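Local coordinates for phosphate-binding protein PstS (Borrelia burgdorferi, PDB 4N13) that binds inorganic phosphate with micromolar affinity as the solute-binding lipoprotein of the PstSACB ABC transporter, which imports phosphate, at residues I131-D134 against S135-S139; S142-D145 against L146-K150. All coordinates share one frame; numbering follows the deposited sequence.

Contact 1 (I131-D134 against S135-S139); sequences INRD and SSSGS. With SO4 (sulfate ion), chain B; EDO (1,2-ethanediol), chain F.
Ser137 holds OG between its backbone N and carbonyl carbon (chi1 71°), which sets the hydroxyl against Asp134 O, while Arg133 turns at both chi2 and chi3, a pair of bends that carries the guanidinium alongside Ser137. Ser137 CB then lies over one face of that group, 3.4 Å from Arg133 NH2. Asp134 O takes two bonds from one residue: Ser137 OG donates in the carbonyl plane at 2.8 Å, and Ser137 N closes the type I beta turn at 3.0 Å from above that plane. Ser137 is the N-cap residue of helix 138-151, and its OG also accepts from Tyr140 N. This is the strand-loop-helix passage of a beta-alpha-beta unit in the periplasmic binding protein fold, and here the loop and the first turn of the helix cradle an anion. A sulfate, probably from the crystallisation liquor, occupies a place consistent with the phosphate site inferred by similarity for Ser137, Gly138 and Ser139. Arg133 grips it with two nitrogens, NH1 reaching sulfate O1 at 2.8 Å near the guanidinium plane and NH2 reaching O4 at 2.9 Å. Ser139 OG donates to the same O1, also at 2.8 Å, and Ser139 N binds O3. Arg133 NH2 also donates to the syn lone pair of Asp134 OD1, 3.1 Å away, in a salt bridge tilted 22° out of the guanidinium plane. Arg133 NE is tied to Val167 O on the neighbouring strand, which helps fix the rotation of the guanidinium beside the sulfate.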
loop_
_atom_site.group_PDB
_atom_site.type_symbol
_atom_site.label_atom_id
_atom_site.label_comp_id
_atom_site.label_asym_id
_atom_site.label_seq_id
_atom_site.Cartn_x
_atom_site.Cartn_y
_atom_site.Cartn_z
ATOM N N ILE A 131 6.783 10.623 14.150
ATOM C CA ILE A 131 5.375 10.972 13.983
ATOM C C ILE A 131 4.696 9.734 13.416
ATOM O O ILE A 131 5.044 9.269 12.332
ATOM C CB ILE A 131 5.224 12.142 13.019
ATOM C CG1 ILE A 131 5.958 13.376 13.584
ATOM C CG2 ILE A 131 3.761 12.444 12.770
ATOM C CD1 ILE A 131 6.250 14.447 12.532
ATOM N N ASN A 132 3.783 9.159 14.189
ATOM C CA ASN A 132 3.079 7.950 13.804
ATOM C C ASN A 132 1.637 8.256 13.448
ATOM O O ASN A 132 1.110 9.306 13.791
ATOM C CB ASN A 132 3.126 6.932 14.945
ATOM C CG ASN A 132 2.986 5.490 14.467
ATOM O OD1 ASN A 132 2.915 5.213 13.284
ATOM N ND2 ASN A 132 2.941 4.561 15.413
ATOM N N ARG A 133 1.018 7.347 12.718
ATOM C CA ARG A 133 -0.412 7.394 12.473
ATOM C C ARG A 133 -1.191 6.661 13.561
ATOM O O ARG A 133 -0.652 5.849 14.298
ATOM C CB ARG A 133 -0.745 6.804 11.089
ATOM C CG ARG A 133 -0.322 7.688 9.952
ATOM C CD ARG A 133 -1.072 9.030 9.921
ATOM N NE ARG A 133 -2.509 8.834 10.012
ATOM C CZ ARG A 133 -3.300 8.475 9.006
ATOM N NH1 ARG A 133 -2.825 8.312 7.788
ATOM N NH2 ARG A 133 -4.582 8.269 9.215
ATOM N N ASP A 134 -2.476 6.975 13.636
ATOM C CA ASP A 134 -3.392 6.312 14.550
ATOM C C ASP A 134 -3.532 4.832 14.180
ATOM O O ASP A 134 -3.502 4.459 13.003
ATOM C CB ASP A 134 -4.743 7.024 14.507
ATOM C CG ASP A 134 -5.354 7.027 13.130
ATOM O OD1 ASP A 134 -4.796 7.668 12.208
ATOM O OD2 ASP A 134 -6.415 6.378 12.979
ATOM N N SER A 135 -3.679 3.989 15.193
ATOM C CA SER A 135 -3.592 2.551 14.996
ATOM C C SER A 135 -4.770 1.975 14.229
ATOM O O SER A 135 -4.698 0.852 13.751
ATOM C CB SER A 135 -3.448 1.853 16.342
ATOM O OG SER A 135 -4.569 2.126 17.151
ATOM N N SER A 136 -5.846 2.741 14.101
ATOM C CA SER A 136 -6.996 2.314 13.308
ATOM C C SER A 136 -6.807 2.515 11.800
ATOM O O SER A 136 -7.581 1.990 11.003
ATOM C CB SER A 136 -8.247 3.075 13.754
ATOM O OG SER A 136 -8.581 2.782 15.102
ATOM N N SER A 137 -5.793 3.277 11.402
ATOM C CA SER A 137 -5.647 3.664 10.000
ATOM C C SER A 137 -5.051 2.580 9.125
ATOM O O SER A 137 -4.302 1.716 9.596
ATOM C CB SER A 137 -4.785 4.924 9.876
ATOM O OG SER A 137 -3.419 4.666 10.172
ATOM N N GLY A 138 -5.354 2.648 7.834
ATOM C CA GLY A 138 -4.776 1.730 6.869
ATOM C C GLY A 138 -3.277 1.923 6.774
ATOM O O GLY A 138 -2.518 0.965 6.616
ATOM N N SER A 139 -2.830 3.168 6.868
ATOM C CA SER A 139 -1.408 3.462 6.738
ATOM C C SER A 139 -0.602 2.797 7.852
ATOM O O SER A 139 0.450 2.224 7.615
ATOM C CB SER A 139 -1.183 4.978 6.694
ATOM O OG SER A 139 -1.768 5.515 5.514
HETATM S S SO4 B . -5.353 6.362 5.866
HETATM O O1 SO4 B . -4.102 7.076 5.625
HETATM O O2 SO4 B . -6.152 6.533 4.664
HETATM O O3 SO4 B . -5.029 4.965 6.061
HETATM O O4 SO4 B . -5.966 6.969 7.027
HETATM C C1 EDO F . 2.065 4.074 19.135
HETATM O O1 EDO F . 1.696 3.462 17.891
HETATM C C2 EDO F . 2.668 5.463 18.934
HETATM O O2 EDO F . 3.816 5.414 18.081
#

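Contact 2 (S142-D145 against L146-K150); sequences SIKD and LLLNK
Lys144 O receives Asn149 N at 2.8 Å with the donor nearly on the C=O axis (177°), a bond that spans five residues instead of the usual four. It belongs to a wider, pi-type turn at 146-148 inside helix 138-151, the helix of the beta-alpha-beta unit formed with strands 129-133 and 165-167 in this periplasmic binding protein fold. The change of spacing can be followed at the carbonyls. Ser142 O still takes Leu146 N in the alpha-helical manner, whereas Ile143 O takes Leu147 N at 3.0 Å and, weakly, Leu148 N at 3.4 Å.

The widened turn also sets Asn149 against the side chain of Lys144. Lys144 runs out with CG anti to the backbone N (chi1 179°) and bends only at chi4, which brings NZ to Asn149 OD1 at 3.0 Å. That bond lies in the amide plane on a lone pair of OD1. Lys144 NZ has a second partner in Ala158 O, so the ammonium is held between the helix and the loop beyond it. Asp145 and Asn149 run alongside each other, pointing the same way, with carboxylate and amide planes 37° apart; their near atoms do not make a good hydrogen bond. The carboxylate is engaged elsewhere, OD2 forming a salt bridge to Arg224, whose NE also binds Ser142 OG.

On the inner side, Ile143 and Leu147 stand one turn apart and pack against Leu111 of helix 104-111 and Phe91 of strand 80-93. Between the two, Ile143 CG2 meets Leu147 CD1 at 4.2 Å.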
loop_
_atom_site.group_PDB
_atom_site.type_symbol
_atom_site.label_atom_id
_atom_site.label_comp_id
_atom_site.label_asym_id
_atom_site.label_seq_id
_atom_site.Cartn_x
_atom_site.Cartn_y
_atom_site.Cartn_z
ATOM N N SER A 142 -0.348 -0.866 7.115
ATOM C CA SER A 142 0.576 -1.159 6.031
ATOM C C SER A 142 2.023 -1.093 6.497
ATOM O O SER A 142 2.824 -1.944 6.134
ATOM C CB SER A 142 0.342 -0.208 4.860
ATOM O OG SER A 142 -0.836 -0.538 4.149
ATOM N N ILE A 143 2.369 -0.094 7.303
ATOM C CA ILE A 143 3.746 0.033 7.763
ATOM C C ILE A 143 4.060 -1.092 8.748
ATOM O O ILE A 143 5.134 -1.683 8.721
ATOM C CB ILE A 143 3.999 1.426 8.372
ATOM C CG1 ILE A 143 3.896 2.514 7.281
ATOM C CG2 ILE A 143 5.343 1.464 9.109
ATOM C CD1 ILE A 143 4.797 2.310 6.060
ATOM N N LYS A 144 3.114 -1.416 9.623
ATOM C CA LYS A 144 3.336 -2.520 10.549
ATOM C C LYS A 144 3.577 -3.834 9.788
ATOM O O LYS A 144 4.483 -4.604 10.114
ATOM C CB LYS A 144 2.169 -2.657 11.532
ATOM C CG LYS A 144 2.331 -3.794 12.503
ATOM C CD LYS A 144 1.526 -3.567 13.776
ATOM C CE LYS A 144 1.404 -4.845 14.607
ATOM N NZ LYS A 144 2.699 -5.559 14.779
ATOM N N ASP A 145 2.774 -4.077 8.760
ATOM C CA ASP A 145 2.834 -5.321 8.014
ATOM C C ASP A 145 4.048 -5.390 7.089
ATOM O O ASP A 145 4.659 -6.444 6.943
ATOM C CB ASP A 145 1.532 -5.509 7.223
ATOM C CG ASP A 145 0.330 -5.787 8.136
ATOM O OD1 ASP A 145 0.533 -6.100 9.341
ATOM O OD2 ASP A 145 -0.821 -5.704 7.648
ATOM N N LEU A 146 4.396 -4.272 6.462
ATOM C CA LEU A 146 5.444 -4.253 5.445
ATOM C C LEU A 146 6.831 -4.145 6.049
ATOM O O LEU A 146 7.796 -4.626 5.469
ATOM C CB LEU A 146 5.239 -3.082 4.487
ATOM C CG LEU A 146 4.028 -3.198 3.571
ATOM C CD1 LEU A 146 3.797 -1.842 2.924
ATOM C CD2 LEU A 146 4.215 -4.297 2.523
ATOM N N LEU A 147 6.939 -3.472 7.190
ATOM C CA LEU A 147 8.230 -3.229 7.801
ATOM C C LEU A 147 8.379 -3.985 9.116
ATOM O O LEU A 147 9.201 -4.885 9.209
ATOM C CB LEU A 147 8.491 -1.721 7.976
ATOM C CG LEU A 147 8.929 -0.989 6.716
ATOM C CD1 LEU A 147 8.781 0.515 6.836
ATOM C CD2 LEU A 147 10.373 -1.358 6.423
ATOM N N LEU A 148 7.592 -3.650 10.130
ATOM C CA LEU A 148 7.836 -4.198 11.453
ATOM C C LEU A 148 7.711 -5.710 11.484
ATOM O O LEU A 148 8.580 -6.388 12.039
ATOM C CB LEU A 148 6.872 -3.590 12.473
ATOM C CG LEU A 148 7.073 -2.104 12.761
ATOM C CD1 LEU A 148 5.986 -1.573 13.699
ATOM C CD2 LEU A 148 8.438 -1.851 13.372
ATOM N N ASN A 149 6.630 -6.231 10.910
ATOM C CA ASN A 149 6.365 -7.663 10.990
ATOM C C ASN A 149 7.320 -8.485 10.138
ATOM O O ASN A 149 7.483 -9.665 10.377
ATOM C CB ASN A 149 4.925 -7.978 10.586
ATOM C CG ASN A 149 3.920 -7.508 11.608
ATOM O OD1 ASN A 149 4.279 -7.085 12.706
ATOM N ND2 ASN A 149 2.645 -7.580 11.251
ATOM N N LYS A 150 7.953 -7.864 9.150
ATOM C CA LYS A 150 8.902 -8.572 8.294
ATOM C C LYS A 150 10.329 -8.489 8.817
ATOM O O LYS A 150 11.098 -9.434 8.684
ATOM C CB LYS A 150 8.827 -8.055 6.861
ATOM C CG LYS A 150 7.456 -8.299 6.243
ATOM C CD LYS A 150 7.463 -8.201 4.737
ATOM C CE LYS A 150 6.069 -8.350 4.177
ATOM N NZ LYS A 150 6.072 -8.317 2.695
#

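Contacts 1 and 2 follow one another along the chain and share helix 138-151, their centres about 12 Å apart: 131-139 runs from strand 129-133 into the start of the helix, and 142-150 covers its later turns. Contact 1 lies at the surface and is almost wholly polar, with serine hydroxyls, backbone NH and an arginine turned to an anion. Contact 2 is partly buried and of mixed character, apolar on the side facing helix 104-111 and strand 80-93, charged or amide-bearing elsewhere. The start of the helix holds the sulfate, probably where phosphate binds.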